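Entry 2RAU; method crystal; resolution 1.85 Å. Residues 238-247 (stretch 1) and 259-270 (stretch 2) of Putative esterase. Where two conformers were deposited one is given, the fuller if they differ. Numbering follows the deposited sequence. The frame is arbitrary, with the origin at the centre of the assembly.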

ATOM      1  N   ILE A 238      -3.961  26.818   4.940  1.00 25.01           N
ATOM      2  CA  ILE A 238      -3.161  25.746   4.369  1.00 25.81           C
ATOM      3  C   ILE A 238      -3.850  24.386   4.471  1.00 23.60           C
ATOM      4  O   ILE A 238      -3.788  23.542   3.549  1.00 24.59           O
ATOM      5  CB  ILE A 238      -1.729  25.758   4.989  1.00 25.66           C
ATOM      6  CG1 ILE A 238      -0.777  24.877   4.161  1.00 28.23           C
ATOM      7  CG2 ILE A 238      -1.716  25.424   6.504  1.00 21.73           C
ATOM      8  CD1 ILE A 238       0.718  25.078   4.525  1.00 28.24           C
ATOM      9  N   SER A 239      -4.474  24.128   5.605  1.00 24.89           N
ATOM     10  CA  SER A 239      -5.138  22.842   5.769  1.00 22.78           C
ATOM     11  C   SER A 239      -6.314  22.702   4.849  1.00 23.79           C
ATOM     12  O   SER A 239      -6.572  21.614   4.370  1.00 24.56           O
ATOM     13  CB  SER A 239      -5.513  22.542   7.221  1.00 26.92           C
ATOM     14  OG  SER A 239      -6.474  23.437   7.753  1.00 24.42           O
ATOM     15  N   ASP A 240      -7.047  23.789   4.644  1.00 24.03           N
ATOM     16  CA  ASP A 240      -8.160  23.827   3.704  1.00 23.73           C
ATOM     17  C   ASP A 240      -7.713  23.461   2.276  1.00 22.64           C
ATOM     18  O   ASP A 240      -8.380  22.686   1.570  1.00 23.71           O
ATOM     19  CB  ASP A 240      -8.774  25.227   3.660  1.00 23.49           C
ATOM     20  CG  ASP A 240      -9.550  25.619   4.924  1.00 28.50           C
ATOM     21  OD1 ASP A 240      -9.683  24.810   5.881  1.00 27.65           O
ATOM     22  OD2 ASP A 240     -10.028  26.783   4.926  1.00 28.68           O
ATOM     23  N   PHE A 241      -6.594  24.060   1.871  1.00 26.51           N
ATOM     24  CA  PHE A 241      -5.969  23.851   0.563  1.00 24.61           C
ATOM     25  C   PHE A 241      -5.556  22.401   0.375  1.00 21.98           C
ATOM     26  O   PHE A 241      -5.932  21.755  -0.634  1.00 23.19           O
ATOM     27  CB  PHE A 241      -4.805  24.821   0.434  1.00 25.01           C
ATOM     28  CG  PHE A 241      -3.778  24.433  -0.579  1.00 25.51           C
ATOM     29  CD1 PHE A 241      -4.053  24.493  -1.931  1.00 32.34           C
ATOM     30  CD2 PHE A 241      -2.503  24.050  -0.178  1.00 26.96           C
ATOM     31  CE1 PHE A 241      -3.067  24.191  -2.857  1.00 35.89           C
ATOM     32  CE2 PHE A 241      -1.537  23.731  -1.100  1.00 28.02           C
ATOM     33  CZ  PHE A 241      -1.816  23.804  -2.429  1.00 30.06           C
ATOM     34  N   LEU A 242      -4.883  21.826   1.375  1.00 22.38           N
ATOM     35  CA  LEU A 242      -4.374  20.469   1.271  1.00 21.30           C
ATOM     36  C   LEU A 242      -5.507  19.474   1.266  1.00 24.47           C
ATOM     37  O   LEU A 242      -5.530  18.562   0.442  1.00 27.50           O
ATOM     38  CB  LEU A 242      -3.399  20.119   2.394  1.00 23.97           C
ATOM     39  CG  LEU A 242      -2.076  20.907   2.326  1.00 24.57           C
ATOM     40  CD1 LEU A 242      -1.323  20.667   3.604  1.00 24.40           C
ATOM     41  CD2 LEU A 242      -1.296  20.537   1.035  1.00 24.75           C
HETATM   42  N   MSE A 243      -6.486  19.657   2.149  1.00 23.86           N
HETATM   43  CA  MSE A 243      -7.648  18.742   2.171  1.00 22.18           C
HETATM   44  C   MSE A 243      -8.480  18.855   0.898  1.00 24.62           C
HETATM   45  O   MSE A 243      -8.965  17.844   0.382  1.00 23.60           O
HETATM   46  CB  MSE A 243      -8.502  18.964   3.409  1.00 24.38           C
HETATM   47  CG  MSE A 243      -7.818  18.476   4.698  1.00 28.51           C
HETATM   48 SE   MSE A 243      -7.507  16.586   4.857  0.75 27.13          SE
HETATM   49  CE  MSE A 243      -9.292  16.000   5.234  1.00 30.08           C
ATOM     50  N   ASP A 244      -8.655  20.072   0.383  1.00 25.50           N
ATOM     51  CA  ASP A 244      -9.384  20.206  -0.869  1.00 25.13           C
ATOM     52  C   ASP A 244      -8.586  19.603  -2.057  1.00 26.63           C
ATOM     53  O   ASP A 244      -9.205  19.133  -3.037  1.00 23.32           O
ATOM     54  CB  ASP A 244      -9.856  21.638  -1.187  1.00 23.16           C
ATOM     55  CG  ASP A 244     -11.020  21.659  -2.120  1.00 24.76           C
ATOM     56  OD1 ASP A 244     -12.058  21.035  -1.771  1.00 23.14           O
ATOM     57  OD2 ASP A 244     -10.919  22.345  -3.176  1.00 24.78           O
ATOM     58  N   SER A 245      -7.248  19.619  -1.996  0.50 26.59           N
ATOM     59  CA  SER A 245      -6.467  18.987  -3.070  0.50 26.95           C
ATOM     60  C   SER A 245      -6.708  17.474  -3.087  0.50 28.48           C
ATOM     61  O   SER A 245      -6.762  16.872  -4.165  0.50 27.05           O
ATOM     62  CB  SER A 245      -4.964  19.297  -2.987  0.50 28.33           C
ATOM     63  OG  SER A 245      -4.322  18.620  -1.927  0.50 23.01           O
ATOM     64  N   LEU A 246      -6.871  16.873  -1.901  1.00 25.97           N
ATOM     65  CA  LEU A 246      -7.245  15.462  -1.804  1.00 26.00           C
ATOM     66  C   LEU A 246      -8.671  15.200  -2.310  1.00 24.79           C
ATOM     67  O   LEU A 246      -8.941  14.203  -2.931  1.00 24.54           O
ATOM     68  CB  LEU A 246      -7.100  14.961  -0.357  1.00 24.89           C
ATOM     69  CG  LEU A 246      -5.631  14.974   0.153  1.00 24.70           C
ATOM     70  CD1 LEU A 246      -5.531  14.609   1.644  1.00 24.77           C
ATOM     71  CD2 LEU A 246      -4.683  14.110  -0.704  1.00 23.54           C
ATOM     72  N   TYR A 247      -9.591  16.112  -2.023  1.00 24.03           N
ATOM     73  CA  TYR A 247     -10.947  15.983  -2.493  1.00 22.89           C
ATOM     74  C   TYR A 247     -11.035  15.996  -3.995  1.00 22.04           C
ATOM     75  O   TYR A 247     -11.731  15.174  -4.587  1.00 25.54           O
ATOM     76  CB  TYR A 247     -11.782  17.108  -1.925  1.00 26.69           C
ATOM     77  CG  TYR A 247     -13.225  17.125  -2.363  1.00 21.48           C
ATOM     78  CD1 TYR A 247     -14.152  16.194  -1.873  1.00 24.77           C
ATOM     79  CD2 TYR A 247     -13.679  18.106  -3.222  1.00 23.86           C
ATOM     80  CE1 TYR A 247     -15.437  16.266  -2.235  1.00 25.58           C
ATOM     81  CE2 TYR A 247     -14.937  18.169  -3.587  1.00 27.05           C
ATOM     82  CZ  TYR A 247     -15.824  17.229  -3.108  1.00 27.85           C
ATOM     83  OH  TYR A 247     -17.122  17.327  -3.481  1.00 28.91           O
ATOM     84  N   TYR A 259     -16.210  11.715   6.192  1.00 28.15           N
ATOM     85  CA  TYR A 259     -15.681  12.883   6.924  1.00 24.91           C
ATOM     86  C   TYR A 259     -14.194  12.790   7.168  1.00 26.45           C
ATOM     87  O   TYR A 259     -13.721  12.743   8.307  1.00 26.26           O
ATOM     88  CB  TYR A 259     -16.411  13.089   8.274  1.00 26.48           C
ATOM     89  CG  TYR A 259     -17.937  13.090   8.273  1.00 24.00           C
ATOM     90  CD1 TYR A 259     -18.676  14.187   7.778  1.00 23.44           C
ATOM     91  CD2 TYR A 259     -18.672  12.029   8.816  1.00 21.70           C
ATOM     92  CE1 TYR A 259     -20.069  14.193   7.791  1.00 21.58           C
ATOM     93  CE2 TYR A 259     -20.069  12.050   8.822  1.00 26.37           C
ATOM     94  CZ  TYR A 259     -20.756  13.137   8.307  1.00 24.27           C
ATOM     95  OH  TYR A 259     -22.110  13.157   8.320  1.00 22.88           O
ATOM     96  N   SER A 260     -13.451  12.743   6.076  1.00 25.68           N
ATOM     97  CA  SER A 260     -11.993  12.609   6.109  1.00 23.35           C
ATOM     98  C   SER A 260     -11.405  13.685   7.008  1.00 23.97           C
ATOM     99  O   SER A 260     -11.794  14.873   6.899  1.00 22.60           O
ATOM    100  CB  SER A 260     -11.420  12.716   4.695  1.00 25.73           C
ATOM    101  OG  SER A 260     -12.175  11.931   3.804  1.00 23.38           O
ATOM    102  N   LYS A 261     -10.454  13.289   7.843  1.00 25.96           N
ATOM    103  CA  LYS A 261      -9.773  14.198   8.799  1.00 23.65           C
ATOM    104  C   LYS A 261      -8.346  14.412   8.481  1.00 25.00           C
ATOM    105  O   LYS A 261      -7.653  13.491   8.092  1.00 25.01           O
ATOM    106  CB  LYS A 261      -9.861  13.586  10.163  1.00 27.76           C
ATOM    107  CG  LYS A 261     -11.287  13.395  10.689  1.00 27.20           C
ATOM    108  CD  LYS A 261     -11.941  14.712  11.001  1.00 30.34           C
ATOM    109  CE  LYS A 261     -13.235  14.535  11.725  1.00 33.99           C
ATOM    110  NZ  LYS A 261     -14.260  13.967  10.858  1.00 30.55           N
ATOM    111  N   LYS A 262      -7.886  15.640   8.639  1.00 23.62           N
ATOM    112  CA  LYS A 262      -6.445  15.942   8.467  1.00 26.17           C
ATOM    113  C   LYS A 262      -5.549  15.111   9.357  1.00 24.12           C
ATOM    114  O   LYS A 262      -4.421  14.776   8.977  1.00 24.26           O
ATOM    115  CB  LYS A 262      -6.143  17.436   8.668  1.00 26.85           C
ATOM    116  CG  LYS A 262      -6.293  17.969  10.069  1.00 30.09           C
ATOM    117  CD  LYS A 262      -6.079  19.480  10.094  1.00 31.57           C
ATOM    118  CE  LYS A 262      -6.020  20.041  11.511  1.00 39.07           C
ATOM    119  NZ  LYS A 262      -7.336  19.939  12.116  1.00 28.77           N
ATOM    120  N   GLU A 263      -6.031  14.791  10.555  1.00 25.75           N
ATOM    121  CA  GLU A 263      -5.280  13.994  11.522  1.00 28.09           C
ATOM    122  C   GLU A 263      -4.966  12.587  11.015  1.00 28.78           C
ATOM    123  O   GLU A 263      -3.980  11.961  11.448  1.00 27.14           O
ATOM    124  CB  GLU A 263      -6.041  13.895  12.850  1.00 26.64           C
ATOM    125  CG  GLU A 263      -6.157  15.199  13.632  1.00 31.14           C
ATOM    126  CD  GLU A 263      -7.176  16.160  13.108  1.00 32.77           C
ATOM    127  OE1 GLU A 263      -8.128  15.807  12.386  1.00 24.09           O
ATOM    128  OE2 GLU A 263      -7.019  17.302  13.473  1.00 30.97           O
ATOM    129  N   ASP A 264      -5.815  12.105  10.114  1.00 26.95           N
ATOM    130  CA  ASP A 264      -5.630  10.804   9.434  1.00 27.45           C
ATOM    131  C   ASP A 264      -4.860  10.969   8.114  1.00 26.00           C
ATOM    132  O   ASP A 264      -3.923  10.207   7.833  1.00 25.96           O
ATOM    133  CB  ASP A 264      -6.979  10.122   9.173  1.00 26.30           C
ATOM    134  CG  ASP A 264      -7.735   9.816  10.461  1.00 31.90           C
ATOM    135  OD1 ASP A 264      -7.068   9.524  11.485  1.00 29.79           O
ATOM    136  OD2 ASP A 264      -8.985   9.876  10.476  1.00 27.52           O
HETATM  137  N   MSE A 265      -5.206  11.982   7.340  1.00 24.53           N
HETATM  138  CA  MSE A 265      -4.693  12.123   5.958  1.00 23.53           C
HETATM  139  C   MSE A 265      -3.273  12.639   5.907  1.00 26.27           C
HETATM  140  O   MSE A 265      -2.463  12.170   5.107  1.00 23.43           O
HETATM  141  CB  MSE A 265      -5.553  13.023   5.097  1.00 26.07           C
HETATM  142  CG  MSE A 265      -6.997  12.562   4.872  1.00 25.33           C
HETATM  143 SE   MSE A 265      -6.937  10.951   3.763  0.75 32.17          SE
HETATM  144  CE  MSE A 265      -8.541  10.137   4.538  1.00 32.90           C
ATOM    145  N   PHE A 266      -3.006  13.657   6.704  1.00 24.30           N
ATOM    146  CA  PHE A 266      -1.684  14.322   6.623  1.00 24.74           C
ATOM    147  C   PHE A 266      -0.536  13.354   7.000  1.00 25.56           C
ATOM    148  O   PHE A 266       0.519  13.390   6.337  1.00 25.28           O
ATOM    149  CB  PHE A 266      -1.661  15.647   7.414  1.00 24.16           C
ATOM    150  CG  PHE A 266      -2.471  16.808   6.753  1.00 25.73           C
ATOM    151  CD1 PHE A 266      -3.342  16.601   5.665  1.00 23.03           C
ATOM    152  CD2 PHE A 266      -2.449  18.073   7.319  1.00 25.68           C
ATOM    153  CE1 PHE A 266      -4.091  17.631   5.147  1.00 29.62           C
ATOM    154  CE2 PHE A 266      -3.196  19.096   6.788  1.00 26.89           C
ATOM    155  CZ  PHE A 266      -3.986  18.883   5.694  1.00 23.23           C
ATOM    156  N   PRO A 267      -0.705  12.548   8.090  1.00 25.40           N
ATOM    157  CA  PRO A 267       0.336  11.546   8.383  1.00 24.89           C
ATOM    158  C   PRO A 267       0.616  10.521   7.313  1.00 25.38           C
ATOM    159  O   PRO A 267       1.773  10.144   7.174  1.00 27.99           O
ATOM    160  CB  PRO A 267      -0.089  10.948   9.719  1.00 26.08           C
ATOM    161  CG  PRO A 267      -0.903  11.999  10.352  1.00 24.28           C
ATOM    162  CD  PRO A 267      -1.689  12.592   9.187  1.00 23.89           C
ATOM    163  N   ILE A 268      -0.396  10.158   6.517  1.00 25.06           N
ATOM    164  CA  ILE A 268      -0.255   9.222   5.395  1.00 25.35           C
ATOM    165  C   ILE A 268       0.590   9.877   4.330  1.00 25.02           C
ATOM    166  O   ILE A 268       1.559   9.311   3.866  1.00 23.92           O
ATOM    167  CB  ILE A 268      -1.642   8.708   4.815  1.00 27.40           C
ATOM    168  CG1 ILE A 268      -2.308   7.779   5.849  1.00 27.97           C
ATOM    169  CG2 ILE A 268      -1.435   8.054   3.416  1.00 27.30           C
ATOM    170  CD1 ILE A 268      -3.851   7.425   5.619  1.00 26.81           C
ATOM    171  N   LEU A 269       0.224  11.086   3.928  1.00 25.77           N
ATOM    172  CA  LEU A 269       0.972  11.785   2.890  1.00 23.74           C
ATOM    173  C   LEU A 269       2.417  11.981   3.331  1.00 23.07           C
ATOM    174  O   LEU A 269       3.340  11.795   2.555  1.00 25.43           O
ATOM    175  CB  LEU A 269       0.300  13.115   2.563  1.00 24.79           C
ATOM    176  CG  LEU A 269      -0.718  13.103   1.391  1.00 22.67           C
ATOM    177  CD1 LEU A 269       0.025  12.971   0.097  1.00 25.87           C
ATOM    178  CD2 LEU A 269      -1.824  12.052   1.522  1.00 25.20           C
ATOM    179  N   ALA A 270       2.584  12.361   4.591  1.00 25.82           N
ATOM    180  CA  ALA A 270       3.903  12.660   5.128  1.00 25.46           C
ATOM    181  C   ALA A 270       4.848  11.439   5.115  1.00 24.78           C
ATOM    182  O   ALA A 270       6.065  11.612   4.989  1.00 24.80           O
ATOM    183  CB  ALA A 270       3.790  13.221   6.528  1.00 22.84           C
TER

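Two helices, 238-247 and 262-270, cross at 77° with their axes 11.1 Å apart at closest approach, and side chains fill the gap; no hydrogen bond or salt bridge links the stretches, so the contact, 392 Å² summed over both sides, rests on packing. Met 243, a selenomethionine, lies at its centre. Its CA-CB bond points sideways, but three successive m torsions (-71°, -65°, -75°) bring its end nearer to stretch 2, where SE lies 3.6 Å from Phe 266 CE1 and 4.1 Å from Met 265 CG. The selenium sits 4.6 Å from the Phe 266 ring centroid, obliquely, 55° off the normal. Met 243 CE reaches the turn leading into the second helix, 3.2 Å from Ser 260 O and 3.7 Å from Lys 262 N. Phe 266 CB also leaves sideways; chi1 of -72° (m) brings the ring to stretch 1, and chi2 of 11° sets its tilt. Leu 242 CB lies 3.6 Å from Phe 266 CZ, and Ser 239 O meets the ring edge, 4.0 Å from the same CZ. That carbonyl also accepts the Met 243 N hydrogen bond (3.0 Å), so its polarity is satisfied within its own helix. Ser 239 CB lies 4.2 Å from Phe 266 CE2, while its OG bonds elsewhere in the structure. Leu 246, m,t like Leu 242, points toward the partner: Leu 246 CD1 lies 3.8 Å from Met 265 CB, and Leu 246 CD2 comes closest to Leu 269 CD2, at 4.2 Å. Met 265 starts toward stretch 1, but its end leads away, so that CB and CG make its closest contacts. Lys 262 divides similarly: p at chi1, t at chi2 and chi3, then m at chi4, it lays CD 4.2 Å from Ser 239 CB, while NZ ends in a salt bridge with Glu 263 OE2 (3.0 Å).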